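Local coordinates for protein exodeoxyribonuclease III (Neisseria meningitidis, PDB 2JC4) that acts as a 3'-5' exonuclease in DNA repair, a metal-dependent phosphodiesterase of the AP endonuclease/exonuclease III family, at residues F117-E121 with S169-W175; F147-P151 with R215-I219; N108-L112 with E164-S169; H77-L83 with A126-F130; G98-I102 with E134-K140. The contacts are given in a common frame with arbitrary orientation. Numbering follows the deposited sequence.

Contact 1 of 5, residues F117-E121 with S169-W175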
# COMPACT_ATOMS: atom_id res chain seq x y z
N PHE A 117 11.64 13.42 7.41
CA PHE A 117 10.71 14.12 6.53
C PHE A 117 11.40 14.62 5.25
O PHE A 117 10.77 14.72 4.18
CB PHE A 117 10.04 15.30 7.27
CG PHE A 117 8.78 15.80 6.60
CD1 PHE A 117 7.61 15.04 6.66
CD2 PHE A 117 8.76 17.02 5.92
CE1 PHE A 117 6.44 15.51 6.08
CE2 PHE A 117 7.58 17.47 5.32
CZ PHE A 117 6.44 16.70 5.41
N LYS A 118 12.70 14.99 5.35
CA LYS A 118 13.46 15.32 4.14
C LYS A 118 13.66 14.06 3.30
O LYS A 118 13.57 14.11 2.06
CB LYS A 118 14.84 15.98 4.45
CG LYS A 118 14.73 17.33 5.18
CD LYS A 118 15.39 18.46 4.39
CE LYS A 118 14.93 19.83 4.87
NZ LYS A 118 15.67 20.25 6.11
N TYR A 119 13.95 12.94 3.97
CA TYR A 119 14.01 11.62 3.31
C TYR A 119 12.69 11.38 2.61
O TYR A 119 12.68 11.07 1.43
CB TYR A 119 14.36 10.51 4.30
CG TYR A 119 14.25 9.07 3.81
CD1 TYR A 119 14.76 8.67 2.55
CD2 TYR A 119 13.67 8.10 4.63
CE1 TYR A 119 14.64 7.31 2.13
CE2 TYR A 119 13.56 6.77 4.23
CZ TYR A 119 14.04 6.39 2.96
OH TYR A 119 13.94 5.08 2.60
N LYS A 120 11.57 11.56 3.31
CA LYS A 120 10.25 11.36 2.70
C LYS A 120 10.10 12.16 1.40
O LYS A 120 9.61 11.63 0.40
CB LYS A 120 9.10 11.73 3.66
CG LYS A 120 7.72 11.26 3.20
CD LYS A 120 6.64 11.55 4.27
CE LYS A 120 5.28 10.87 3.92
NZ LYS A 120 4.32 10.88 5.07
N GLU A 121 10.49 13.44 1.43
CA GLU A 121 10.38 14.31 0.25
C GLU A 121 11.19 13.76 -0.91
O GLU A 121 10.70 13.67 -2.02
CB GLU A 121 10.83 15.74 0.59
CG GLU A 121 10.77 16.75 -0.57
CD GLU A 121 11.30 18.12 -0.17
OE1 GLU A 121 11.94 18.27 0.89
OE2 GLU A 121 11.05 19.07 -0.92
N SER A 169 -0.31 16.90 6.32
CA SER A 169 0.18 18.24 5.95
C SER A 169 -0.09 18.60 4.49
O SER A 169 -0.21 17.72 3.60
CB SER A 169 1.69 18.41 6.26
OG SER A 169 2.49 17.67 5.33
N SER A 170 -0.20 19.89 4.25
CA SER A 170 -0.38 20.43 2.90
C SER A 170 0.72 19.97 1.94
O SER A 170 0.45 19.57 0.78
CB SER A 170 -0.49 21.97 2.96
OG SER A 170 0.70 22.57 3.50
N VAL A 171 1.96 19.97 2.40
CA VAL A 171 3.04 19.54 1.49
C VAL A 171 2.97 18.04 1.15
O VAL A 171 3.16 17.65 0.00
CB VAL A 171 4.45 19.98 1.97
CG1 VAL A 171 4.83 19.31 3.31
CG2 VAL A 171 5.48 19.75 0.87
N GLU A 172 2.71 17.20 2.15
CA GLU A 172 2.51 15.76 1.90
C GLU A 172 1.36 15.56 0.94
O GLU A 172 1.45 14.73 0.01
CB GLU A 172 2.20 15.03 3.21
CG GLU A 172 3.45 14.74 4.07
CD GLU A 172 3.07 14.33 5.50
OE1 GLU A 172 2.50 15.16 6.22
OE2 GLU A 172 3.32 13.17 5.90
N ARG A 173 0.30 16.34 1.11
CA ARG A 173 -0.84 16.22 0.19
C ARG A 173 -0.45 16.61 -1.24
O ARG A 173 -0.90 15.99 -2.21
CB ARG A 173 -2.05 16.99 0.74
CG ARG A 173 -2.61 16.30 1.95
CD ARG A 173 -3.63 17.14 2.67
NE ARG A 173 -4.28 16.30 3.69
CZ ARG A 173 -5.04 16.78 4.67
NH1 ARG A 173 -5.26 18.10 4.76
NH2 ARG A 173 -5.62 15.94 5.53
N GLN A 174 0.47 17.57 -1.35
CA GLN A 174 1.03 17.88 -2.67
C GLN A 174 1.82 16.73 -3.29
O GLN A 174 1.71 16.50 -4.50
CB GLN A 174 1.87 19.16 -2.67
CG GLN A 174 2.20 19.66 -4.12
CD GLN A 174 0.94 19.83 -4.99
OE1 GLN A 174 0.04 20.63 -4.69
NE2 GLN A 174 0.89 19.09 -6.09
N TRP A 175 2.60 16.01 -2.48
CA TRP A 175 3.32 14.83 -2.99
C TRP A 175 2.36 13.76 -3.47
O TRP A 175 2.60 13.15 -4.51
CB TRP A 175 4.29 14.25 -1.95
CG TRP A 175 5.26 15.27 -1.43
CD1 TRP A 175 5.66 16.43 -2.05
CD2 TRP A 175 5.94 15.23 -0.16
NE1 TRP A 175 6.53 17.13 -1.23
CE2 TRP A 175 6.71 16.41 -0.07
CE3 TRP A 175 5.93 14.34 0.92
CZ2 TRP A 175 7.49 16.70 1.05
CZ3 TRP A 175 6.70 14.64 2.05
CH2 TRP A 175 7.47 15.80 2.09
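This is a helix-helix contact on the flank of the DNase I-like fold, where the early turns of helix 115-135 meet the start of helix 170-180. The two short axes run nearly the same way, 25° apart, and come no closer than 11.7 Å, so long side chains bridge the gap. Trp175 does most of this. Its six-membered ring lies under the backbone of Glu121, with Glu121 CA 3.9 Å from the ring centroid in a CH-pi contact, while Lys120 CG sits 3.7 Å from Trp175 CZ3. Phe117 reaches across beside it: Phe117 CZ is 3.6 Å from Trp175 CH2 and 3.7 Å from Val171 CG1, the two rings meeting obliquely. Beside this patch, Lys120 NZ makes a 2.6 Å salt bridge to Glu172 OE2. The other carboxylate oxygen turns back: Glu172 N donates to Ser169 OG at 3.2 Å and Ser169 N weakly to Glu172 OE1 at 3.3 Å, the two bonds of a capping box, and Ser169 OG donates to Glu172 OE1 at 2.7 Å. Lys120 NZ also donates to the carbonyls of Asn108 and Asn148, so this ammonium group joins both helices to the loops that follow strands 99-105 and 141-144.

Contact 2 of 5, residues F147-P151 with R215-I219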
# COMPACT_ATOMS: atom_id res chain seq x y z
N PHE A 147 0.82 4.71 1.78
CA PHE A 147 1.41 5.94 1.30
C PHE A 147 1.78 6.82 2.48
O PHE A 147 2.55 7.74 2.30
CB PHE A 147 0.48 6.70 0.34
CG PHE A 147 0.33 6.04 -0.99
CD1 PHE A 147 -0.53 4.93 -1.12
CD2 PHE A 147 1.03 6.51 -2.12
CE1 PHE A 147 -0.67 4.27 -2.33
CE2 PHE A 147 0.88 5.85 -3.36
CZ PHE A 147 0.01 4.73 -3.45
N ASN A 148 1.28 6.51 3.68
CA ASN A 148 1.56 7.35 4.86
C ASN A 148 1.20 8.81 4.60
O ASN A 148 1.80 9.71 5.16
CB ASN A 148 3.03 7.22 5.28
CG ASN A 148 3.24 6.12 6.29
OD1 ASN A 148 2.56 6.09 7.35
ND2 ASN A 148 4.15 5.20 6.00
N ILE A 149 0.19 9.01 3.76
CA ILE A 149 -0.36 10.33 3.46
C ILE A 149 -1.88 10.17 3.36
O ILE A 149 -2.40 9.26 2.64
CB ILE A 149 0.21 10.96 2.16
CG1 ILE A 149 1.73 11.21 2.25
CG2 ILE A 149 -0.58 12.31 1.82
CD1 ILE A 149 2.32 11.59 0.89
N ALA A 150 -2.56 11.06 4.07
CA ALA A 150 -4.01 11.17 4.10
C ALA A 150 -4.39 12.32 3.16
O ALA A 150 -4.13 13.49 3.45
CB ALA A 150 -4.45 11.46 5.53
N PRO A 151 -4.96 11.99 2.00
CA PRO A 151 -5.09 13.00 0.93
C PRO A 151 -5.86 14.29 1.24
O PRO A 151 -5.49 15.34 0.69
CB PRO A 151 -5.77 12.22 -0.20
CG PRO A 151 -5.27 10.81 -0.01
CD PRO A 151 -5.40 10.67 1.53
N ARG A 215 -7.02 7.57 6.54
CA ARG A 215 -6.97 6.86 5.25
C ARG A 215 -5.63 7.11 4.60
O ARG A 215 -5.44 8.13 3.92
CB ARG A 215 -8.11 7.26 4.30
CG ARG A 215 -8.19 6.40 3.04
CD ARG A 215 -9.34 6.83 2.09
NE ARG A 215 -9.06 8.13 1.47
CZ ARG A 215 -8.73 8.29 0.18
NH1 ARG A 215 -8.67 7.25 -0.62
NH2 ARG A 215 -8.49 9.50 -0.30
N ILE A 216 -4.70 6.17 4.79
CA ILE A 216 -3.34 6.30 4.24
C ILE A 216 -2.91 5.17 3.33
O ILE A 216 -1.82 5.22 2.73
CB ILE A 216 -2.28 6.48 5.37
CG1 ILE A 216 -2.35 5.31 6.39
CG2 ILE A 216 -2.50 7.89 6.08
CD1 ILE A 216 -1.28 5.41 7.52
N ASP A 217 -3.73 4.12 3.27
CA ASP A 217 -3.49 3.02 2.34
C ASP A 217 -4.39 3.17 1.12
O ASP A 217 -5.65 3.21 1.25
CB ASP A 217 -3.76 1.69 3.05
CG ASP A 217 -2.87 1.52 4.28
OD1 ASP A 217 -1.76 1.03 4.09
OD2 ASP A 217 -3.32 1.81 5.42
N HIS A 218 -3.77 3.23 -0.06
CA HIS A 218 -4.52 3.66 -1.28
C HIS A 218 -4.28 2.72 -2.43
O HIS A 218 -3.30 1.99 -2.42
CB HIS A 218 -4.12 5.09 -1.71
CG HIS A 218 -4.22 6.10 -0.61
ND1 HIS A 218 -5.40 6.35 0.05
CD2 HIS A 218 -3.28 6.88 -0.01
CE1 HIS A 218 -5.19 7.27 0.99
NE2 HIS A 218 -3.90 7.61 0.97
N ILE A 219 -5.14 2.80 -3.45
CA ILE A 219 -4.94 2.01 -4.68
C ILE A 219 -5.11 3.00 -5.83
O ILE A 219 -6.19 3.52 -6.04
CB ILE A 219 -5.94 0.84 -4.80
CG1 ILE A 219 -5.75 -0.15 -3.62
CG2 ILE A 219 -5.70 0.06 -6.12
CD1 ILE A 219 -6.79 -1.22 -3.55
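Two buried polar links join these segments. His218 NE2 donates to Ile149 O at 2.8 Å and nearly straight, and Phe147 N donates to Ile216 O at 2.9 Å; Asn148 N adds a weak bond of 3.5 Å to the same Ile216 O. They hold the loop after strand 141-144 against the entry to strand 217-221, at the active-site end of the DNase I-like fold. Asn148 is predicted to stabilise the transition state and Asp217 to matter for catalysis. Both point their CA-to-CB bonds away from this interface: Asn148 ND2 bonds to the carbonyl of Cys106, and Asp217 OD2 to His247. Two CA-H...O contacts bring the backbones together, Ile216 CA to Ile149 O at 3.5 Å and Ala150 CA to Arg215 O at 3.4 Å. Farther out, Phe147 and His218 meet obliquely, and Pro151 packs near Arg215, whose guanidinium pairs with Asp155 and Asp186. Beside the imidazole, Pro151 CD lies 3.4 Å from His218 CE1.

Contact 3 of 5, residues N108-L112 with E164-S169. With ACT (acetate ion), chain F.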
# COMPACT_ATOMS: atom_id res chain seq x y z
N ASN A 108 7.32 6.96 6.26
CA ASN A 108 6.46 7.55 7.26
C ASN A 108 6.73 9.05 7.41
O ASN A 108 5.81 9.86 7.26
CB ASN A 108 6.60 6.80 8.60
CG ASN A 108 5.68 7.38 9.70
OD1 ASN A 108 5.85 8.53 10.12
ND2 ASN A 108 4.68 6.60 10.11
N GLY A 109 7.98 9.41 7.72
CA GLY A 109 8.37 10.81 7.80
C GLY A 109 8.56 11.28 9.23
O GLY A 109 9.29 12.23 9.45
N GLU A 110 7.87 10.63 10.16
CA GLU A 110 8.00 10.83 11.62
C GLU A 110 7.35 12.10 12.13
O GLU A 110 6.43 12.03 12.94
CB GLU A 110 9.47 10.79 12.07
CG GLU A 110 9.65 10.70 13.59
CD GLU A 110 11.09 10.35 13.94
OE1 GLU A 110 12.00 11.16 13.62
OE2 GLU A 110 11.31 9.26 14.49
N ALA A 111 7.85 13.24 11.68
CA ALA A 111 7.38 14.57 12.12
C ALA A 111 7.89 15.55 11.07
O ALA A 111 8.90 15.28 10.40
CB ALA A 111 7.96 14.94 13.52
N LEU A 112 7.18 16.67 10.89
CA LEU A 112 7.59 17.62 9.85
C LEU A 112 8.98 18.19 10.09
O LEU A 112 9.63 18.57 9.15
CB LEU A 112 6.54 18.72 9.63
CG LEU A 112 5.58 18.45 8.48
CD1 LEU A 112 4.75 17.20 8.82
CD2 LEU A 112 4.65 19.66 8.22
N GLU A 164 -1.38 20.50 9.61
CA GLU A 164 0.06 20.50 9.31
C GLU A 164 0.86 19.59 10.24
O GLU A 164 1.98 19.93 10.64
CB GLU A 164 0.67 21.93 9.27
CG GLU A 164 -0.16 22.90 8.39
CD GLU A 164 -0.06 22.59 6.90
OE1 GLU A 164 0.28 21.45 6.51
OE2 GLU A 164 -0.28 23.50 6.08
N LYS A 165 0.29 18.42 10.57
CA LYS A 165 1.03 17.38 11.27
C LYS A 165 1.26 16.21 10.33
O LYS A 165 0.61 16.13 9.25
CB LYS A 165 0.26 16.90 12.52
CG LYS A 165 -0.19 18.05 13.43
CD LYS A 165 0.86 18.49 14.43
CE LYS A 165 0.20 19.16 15.65
NZ LYS A 165 -0.73 20.27 15.18
N ILE A 166 2.19 15.34 10.71
CA ILE A 166 2.61 14.20 9.88
C ILE A 166 1.36 13.47 9.32
O ILE A 166 0.33 13.36 9.99
CB ILE A 166 3.61 13.26 10.66
CG1 ILE A 166 4.41 12.32 9.71
CG2 ILE A 166 2.86 12.47 11.78
CD1 ILE A 166 5.35 13.03 8.66
N HIS A 167 1.47 13.02 8.08
CA HIS A 167 0.41 12.34 7.32
C HIS A 167 -0.64 13.25 6.70
O HIS A 167 -1.17 12.91 5.64
CB HIS A 167 -0.31 11.21 8.10
CG HIS A 167 0.61 10.22 8.73
ND1 HIS A 167 1.64 9.61 8.03
CD2 HIS A 167 0.68 9.76 10.00
CE1 HIS A 167 2.29 8.80 8.85
NE2 HIS A 167 1.72 8.86 10.05
N CYS A 168 -0.93 14.37 7.35
CA CYS A 168 -2.02 15.26 6.94
C CYS A 168 -1.60 16.68 6.53
O CYS A 168 -2.46 17.57 6.43
CB CYS A 168 -3.04 15.36 8.09
SG CYS A 168 -3.64 13.75 8.62
N SER A 169 -0.31 16.90 6.32
CA SER A 169 0.18 18.24 5.95
C SER A 169 -0.09 18.60 4.49
O SER A 169 -0.21 17.72 3.60
CB SER A 169 1.69 18.41 6.26
OG SER A 169 2.49 17.67 5.33
C ACT F . 1.60 5.71 11.51
O ACT F . 2.11 6.81 11.82
OXT ACT F . 2.05 4.67 12.05
CH3 ACT F . 0.50 5.72 10.50
O HOH W 1 4.54 16.58 12.71
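Asn108 starts the first segment with an Asx turn, its OD1 accepting from Glu110 N at 2.9 Å, which leaves ND2 facing the second loop. There Asn108 ND2 (3.1 Å) and His167 NE2 (2.7 Å) both donate to one acetate oxygen, ACT O. The ion probably came from the crystallisation liquor, but it sits beside Asn148, a predicted metal ligand, whose carbonyl accepts from His167 ND1. Gly109 follows with positive phi, and a CB here would run into Ile166 CD1, which lies 3.7 Å from Gly109 C. Ile166 pushes into the bend of residues 108-111, with Ile166 CG2 3.8 Å from Glu110 O and Ile166 CD1 3.9 Å from Ala111 N. Leu112 closes the row: its CD1 is 4.2 Å from Ile166 CD1, while Leu112 CD2 touches Glu164 O at 3.6 Å and Ser169 CB at 3.8 Å. A water accepts from Leu112 N (3.2 Å) and, weakly, from Ile166 N (3.3 Å). The second loop bends through a type II turn, Lys165 to Cys168, and the Cys156-Cys168 disulfide pins its far end. Leu112, Ile166 and Ser169 all rest on Phe117 of helix 115-135, just where Ser169 caps helix 170-180.

Contact 4 of 5, residues H77-L83 with A126-F130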
# COMPACT_ATOMS: atom_id res chain seq x y z
N HIS A 77 10.84 -5.97 -10.57
CA HIS A 77 11.70 -4.78 -10.44
C HIS A 77 11.79 -4.36 -8.99
O HIS A 77 10.78 -4.38 -8.27
CB HIS A 77 11.15 -3.60 -11.26
CG HIS A 77 12.06 -2.40 -11.28
ND1 HIS A 77 11.99 -1.39 -10.35
CD2 HIS A 77 13.11 -2.09 -12.09
CE1 HIS A 77 12.93 -0.50 -10.59
NE2 HIS A 77 13.64 -0.90 -11.63
N PHE A 78 13.01 -4.01 -8.56
CA PHE A 78 13.27 -3.65 -7.15
C PHE A 78 13.73 -2.24 -7.07
O PHE A 78 14.60 -1.81 -7.84
CB PHE A 78 14.34 -4.56 -6.51
CG PHE A 78 13.93 -6.02 -6.46
CD1 PHE A 78 13.19 -6.51 -5.39
CD2 PHE A 78 14.27 -6.88 -7.49
CE1 PHE A 78 12.82 -7.87 -5.34
CE2 PHE A 78 13.88 -8.22 -7.47
CZ PHE A 78 13.15 -8.70 -6.39
N GLY A 79 13.16 -1.50 -6.12
CA GLY A 79 13.69 -0.20 -5.74
C GLY A 79 13.35 0.89 -6.73
O GLY A 79 12.47 0.72 -7.60
N LEU A 80 14.10 2.00 -6.61
CA LEU A 80 13.88 3.21 -7.41
C LEU A 80 15.16 3.64 -8.13
O LEU A 80 16.20 3.93 -7.45
CB LEU A 80 13.38 4.37 -6.53
CG LEU A 80 12.05 4.15 -5.79
CD1 LEU A 80 11.88 5.16 -4.67
CD2 LEU A 80 10.86 4.12 -6.79
N PRO A 81 15.12 3.70 -9.48
CA PRO A 81 16.31 4.15 -10.25
C PRO A 81 16.89 5.51 -9.87
O PRO A 81 18.11 5.72 -9.98
CB PRO A 81 15.80 4.19 -11.69
CG PRO A 81 14.75 3.07 -11.73
CD PRO A 81 14.02 3.29 -10.38
N ALA A 82 16.03 6.45 -9.47
CA ALA A 82 16.48 7.77 -9.06
C ALA A 82 17.00 7.79 -7.62
O ALA A 82 17.51 8.80 -7.18
CB ALA A 82 15.37 8.83 -9.25
N LEU A 83 16.85 6.69 -6.89
CA LEU A 83 17.40 6.58 -5.54
C LEU A 83 18.02 5.18 -5.39
O LEU A 83 17.60 4.37 -4.52
CB LEU A 83 16.30 6.85 -4.50
CG LEU A 83 16.70 7.41 -3.13
CD1 LEU A 83 17.32 8.82 -3.22
CD2 LEU A 83 15.45 7.43 -2.26
N ALA A 126 11.56 10.56 -6.06
CA ALA A 126 12.11 9.41 -6.80
C ALA A 126 10.99 8.45 -7.23
O ALA A 126 11.02 7.89 -8.32
CB ALA A 126 13.18 8.69 -5.98
N LEU A 127 10.00 8.26 -6.37
CA LEU A 127 8.90 7.39 -6.74
C LEU A 127 8.14 7.95 -7.95
O LEU A 127 7.78 7.21 -8.86
CB LEU A 127 7.94 7.23 -5.55
CG LEU A 127 6.69 6.40 -5.82
CD1 LEU A 127 7.09 4.91 -6.14
CD2 LEU A 127 5.74 6.46 -4.65
N THR A 128 7.86 9.25 -7.92
CA THR A 128 7.12 9.91 -9.00
C THR A 128 7.80 9.65 -10.36
O THR A 128 7.14 9.34 -11.37
CB THR A 128 6.99 11.43 -8.71
OG1 THR A 128 6.44 11.58 -7.40
CG2 THR A 128 6.03 12.07 -9.67
N GLU A 129 9.12 9.76 -10.37
CA GLU A 129 9.91 9.55 -11.59
C GLU A 129 9.78 8.11 -12.10
O GLU A 129 9.58 7.85 -13.29
CB GLU A 129 11.38 9.92 -11.30
CG GLU A 129 12.03 10.66 -12.42
CD GLU A 129 13.53 10.80 -12.21
OE1 GLU A 129 14.29 9.97 -12.76
OE2 GLU A 129 13.92 11.71 -11.45
N PHE A 130 9.87 7.16 -11.20
CA PHE A 130 9.77 5.76 -11.59
C PHE A 130 8.39 5.46 -12.13
O PHE A 130 8.25 4.83 -13.20
CB PHE A 130 10.04 4.88 -10.38
CG PHE A 130 9.81 3.42 -10.61
CD1 PHE A 130 10.58 2.71 -11.54
CD2 PHE A 130 8.87 2.73 -9.85
CE1 PHE A 130 10.39 1.35 -11.75
CE2 PHE A 130 8.66 1.34 -10.06
CZ PHE A 130 9.45 0.65 -10.98
O HOH W 2 13.08 6.40 -9.56
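The chain leaving edge strand 76-78 curls over the middle of helix 115-135, and the fit is one of small residues against small and large against hollow. At one end, Ala82 CB and Leu83 CB both lie 3.9 Å from Ala126 CB. Because methyl meets methyl here, the backbones close in until the CA atoms of Ala82 and Ala126 are 5.2 Å apart; Glu129 borders the spot, its OE1 3.8 Å from Ala82 CB. Leu80 is the main knob: its CD1 rests 4.0 Å from Ala126 CB, while its CD2 lies 3.8 Å from Leu127 CA and 3.8 Å from Phe130 CB, so its tip fills the dip between these three residues. Phe130 reaches out from the helix under the turn to meet Pro81 CD, 3.7 Å from Phe130 CD1, and the imidazole beyond. The Phe130 and His77 rings are nearly parallel, 19° apart, but slid so far that they barely overlap; His77 ND1 is 3.3 Å from Phe130 CZ. A water fills the remaining notch, accepting from Ala82 N at 3.0 Å and donating to Ala126 O at 2.8 Å. The type I turn from Leu80 to Leu83 shapes this cover. Overall, the loop leaving an edge strand covers a helix that itself packs on one sheet of the DNase I-like alpha/beta sandwich, Leu127 and Phe130 touching strand 99-105.

Contact 5 of 5, residues G98-I102 with E134-K140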
# COMPACT_ATOMS: atom_id res chain seq x y z
N GLY A 98 -0.87 -9.46 -16.90
CA GLY A 98 -0.92 -8.27 -17.76
C GLY A 98 -1.13 -6.92 -17.08
O GLY A 98 -1.21 -5.90 -17.76
N VAL A 99 -1.21 -6.89 -15.74
CA VAL A 99 -1.33 -5.62 -15.02
C VAL A 99 0.02 -5.31 -14.36
O VAL A 99 0.57 -6.18 -13.67
CB VAL A 99 -2.40 -5.74 -13.92
CG1 VAL A 99 -2.49 -4.44 -13.11
CG2 VAL A 99 -3.74 -6.09 -14.55
N ARG A 100 0.52 -4.10 -14.55
CA ARG A 100 1.75 -3.70 -13.87
C ARG A 100 1.35 -3.29 -12.45
O ARG A 100 0.57 -2.34 -12.27
CB ARG A 100 2.39 -2.50 -14.60
CG ARG A 100 3.78 -2.16 -14.12
CD ARG A 100 4.75 -3.35 -14.31
NE ARG A 100 6.12 -2.96 -14.02
CZ ARG A 100 7.16 -3.79 -13.93
NH1 ARG A 100 6.99 -5.10 -14.11
NH2 ARG A 100 8.36 -3.31 -13.64
N VAL A 101 1.93 -3.99 -11.46
CA VAL A 101 1.60 -3.75 -10.07
C VAL A 101 2.83 -3.12 -9.42
O VAL A 101 3.89 -3.70 -9.42
CB VAL A 101 1.25 -5.07 -9.37
CG1 VAL A 101 1.09 -4.89 -7.82
CG2 VAL A 101 0.00 -5.67 -9.99
N ILE A 102 2.70 -1.91 -8.90
CA ILE A 102 3.81 -1.31 -8.15
C ILE A 102 3.41 -1.20 -6.67
O ILE A 102 2.53 -0.40 -6.35
CB ILE A 102 4.20 0.09 -8.76
CG1 ILE A 102 4.45 -0.05 -10.29
CG2 ILE A 102 5.35 0.74 -7.95
CD1 ILE A 102 4.63 1.30 -11.02
N GLU A 134 7.18 4.09 -15.77
CA GLU A 134 6.46 2.82 -15.86
C GLU A 134 5.14 2.99 -16.61
O GLU A 134 4.78 2.14 -17.43
CB GLU A 134 6.21 2.22 -14.46
CG GLU A 134 7.45 1.70 -13.76
CD GLU A 134 7.85 0.33 -14.27
OE1 GLU A 134 7.01 -0.57 -14.24
OE2 GLU A 134 8.98 0.18 -14.73
N MET A 135 4.45 4.10 -16.36
CA MET A 135 3.18 4.37 -17.03
C MET A 135 3.24 4.55 -18.58
O MET A 135 2.24 4.35 -19.25
CB MET A 135 2.52 5.60 -16.40
CG MET A 135 1.99 5.30 -14.97
SD MET A 135 1.32 6.80 -14.25
CE MET A 135 -0.15 6.93 -15.28
N THR A 136 4.40 4.93 -19.13
CA THR A 136 4.54 5.03 -20.61
C THR A 136 4.44 3.67 -21.32
O THR A 136 4.36 3.61 -22.54
CB THR A 136 5.91 5.62 -21.04
OG1 THR A 136 6.97 4.74 -20.64
CG2 THR A 136 6.14 6.99 -20.43
N ARG A 137 4.51 2.58 -20.56
CA ARG A 137 4.61 1.26 -21.17
C ARG A 137 3.46 0.34 -20.82
O ARG A 137 3.22 -0.63 -21.53
CB ARG A 137 5.92 0.61 -20.77
CG ARG A 137 7.08 1.30 -21.35
CD ARG A 137 8.39 0.55 -21.03
NE ARG A 137 8.73 0.42 -19.62
CZ ARG A 137 9.34 1.37 -18.93
NH1 ARG A 137 9.61 2.52 -19.52
NH2 ARG A 137 9.67 1.19 -17.66
N HIS A 138 2.77 0.62 -19.71
CA HIS A 138 1.72 -0.27 -19.22
C HIS A 138 0.41 0.47 -19.08
O HIS A 138 0.23 1.26 -18.13
CB HIS A 138 2.08 -0.86 -17.84
CG HIS A 138 3.41 -1.54 -17.81
ND1 HIS A 138 3.57 -2.86 -18.17
CD2 HIS A 138 4.63 -1.10 -17.44
CE1 HIS A 138 4.84 -3.20 -18.03
NE2 HIS A 138 5.50 -2.15 -17.57
N GLY A 139 -0.52 0.19 -19.98
CA GLY A 139 -1.87 0.82 -19.95
C GLY A 139 -2.66 0.32 -18.73
O GLY A 139 -3.50 1.03 -18.17
N LYS A 140 -2.38 -0.91 -18.31
CA LYS A 140 -3.02 -1.37 -17.09
C LYS A 140 -1.96 -1.27 -15.99
O LYS A 140 -1.00 -2.02 -15.98
CB LYS A 140 -3.56 -2.78 -17.27
CG LYS A 140 -4.70 -2.84 -18.26
CD LYS A 140 -5.20 -4.27 -18.38
CE LYS A 140 -6.47 -4.36 -19.26
NZ LYS A 140 -6.91 -5.78 -19.37
O HOH W 3 -0.44 -2.97 -19.16
O HOH W 4 1.69 -4.43 -19.04
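Strand 99-105 begins beside the chain that comes off helix 115-135 and turns into strand 141-144, so both ends of this contact belong to one beta-alpha-beta crossover. The strands start in parallel pairing: Arg100 N donates to Lys140 O at 2.9 Å, and Val99 CA and Lys140 CA are 5.0 Å apart. The ladder then continues through Val142. Below that first rung, water links the backbones, accepting from Lys140 N at 3.0 Å and donating weakly to Gly98 O at 3.3 Å. A second water lies 2.6 Å from His138 ND1 and donates weakly to Gly98 O at 3.5 Å.

Among the side chains Arg100 dominates. Its NE makes a 2.6 Å salt bridge to Glu134 OE1, with a weak second bond from Arg100 NH2 to the same oxygen at 3.1 Å. Glu134 OE2 has a weak 3.2 Å link to Arg137 NH2, extending the network to Arg137, while Arg100 NH1 is held by Asp75 O and Thr95 OG1. Ile102 packs its CD1 3.9 Å from Glu134 CB. The aliphatic part of Arg100 covers a face of His138, with Arg100 CD 3.7 Å from the imidazole centroid in a CH-pi contact.

How the contacts relate
Contact 2 is the buried one, near the centre of the chain, and relies on backbone carbonyls and a histidine; the others are partly buried and lie farther out. Helix 115-135 runs through contacts 1, 4 and 5: its start is salt-bridged to another helix, its middle packs by apolar shape, and its end returns to charge. Contacts 4 and 5 touch where His77 meets Arg100 and Phe130 meets Ile102, on the sheet that contact 2 also reaches. Contacts 1, 2 and 3 cluster around the loop that carries Asn148, a predicted transition-state stabiliser, and Lys120 reaches into all three; contact 3 lacks direct polar bonds between its segments, relying on Ile166, Leu112 and a bridging water.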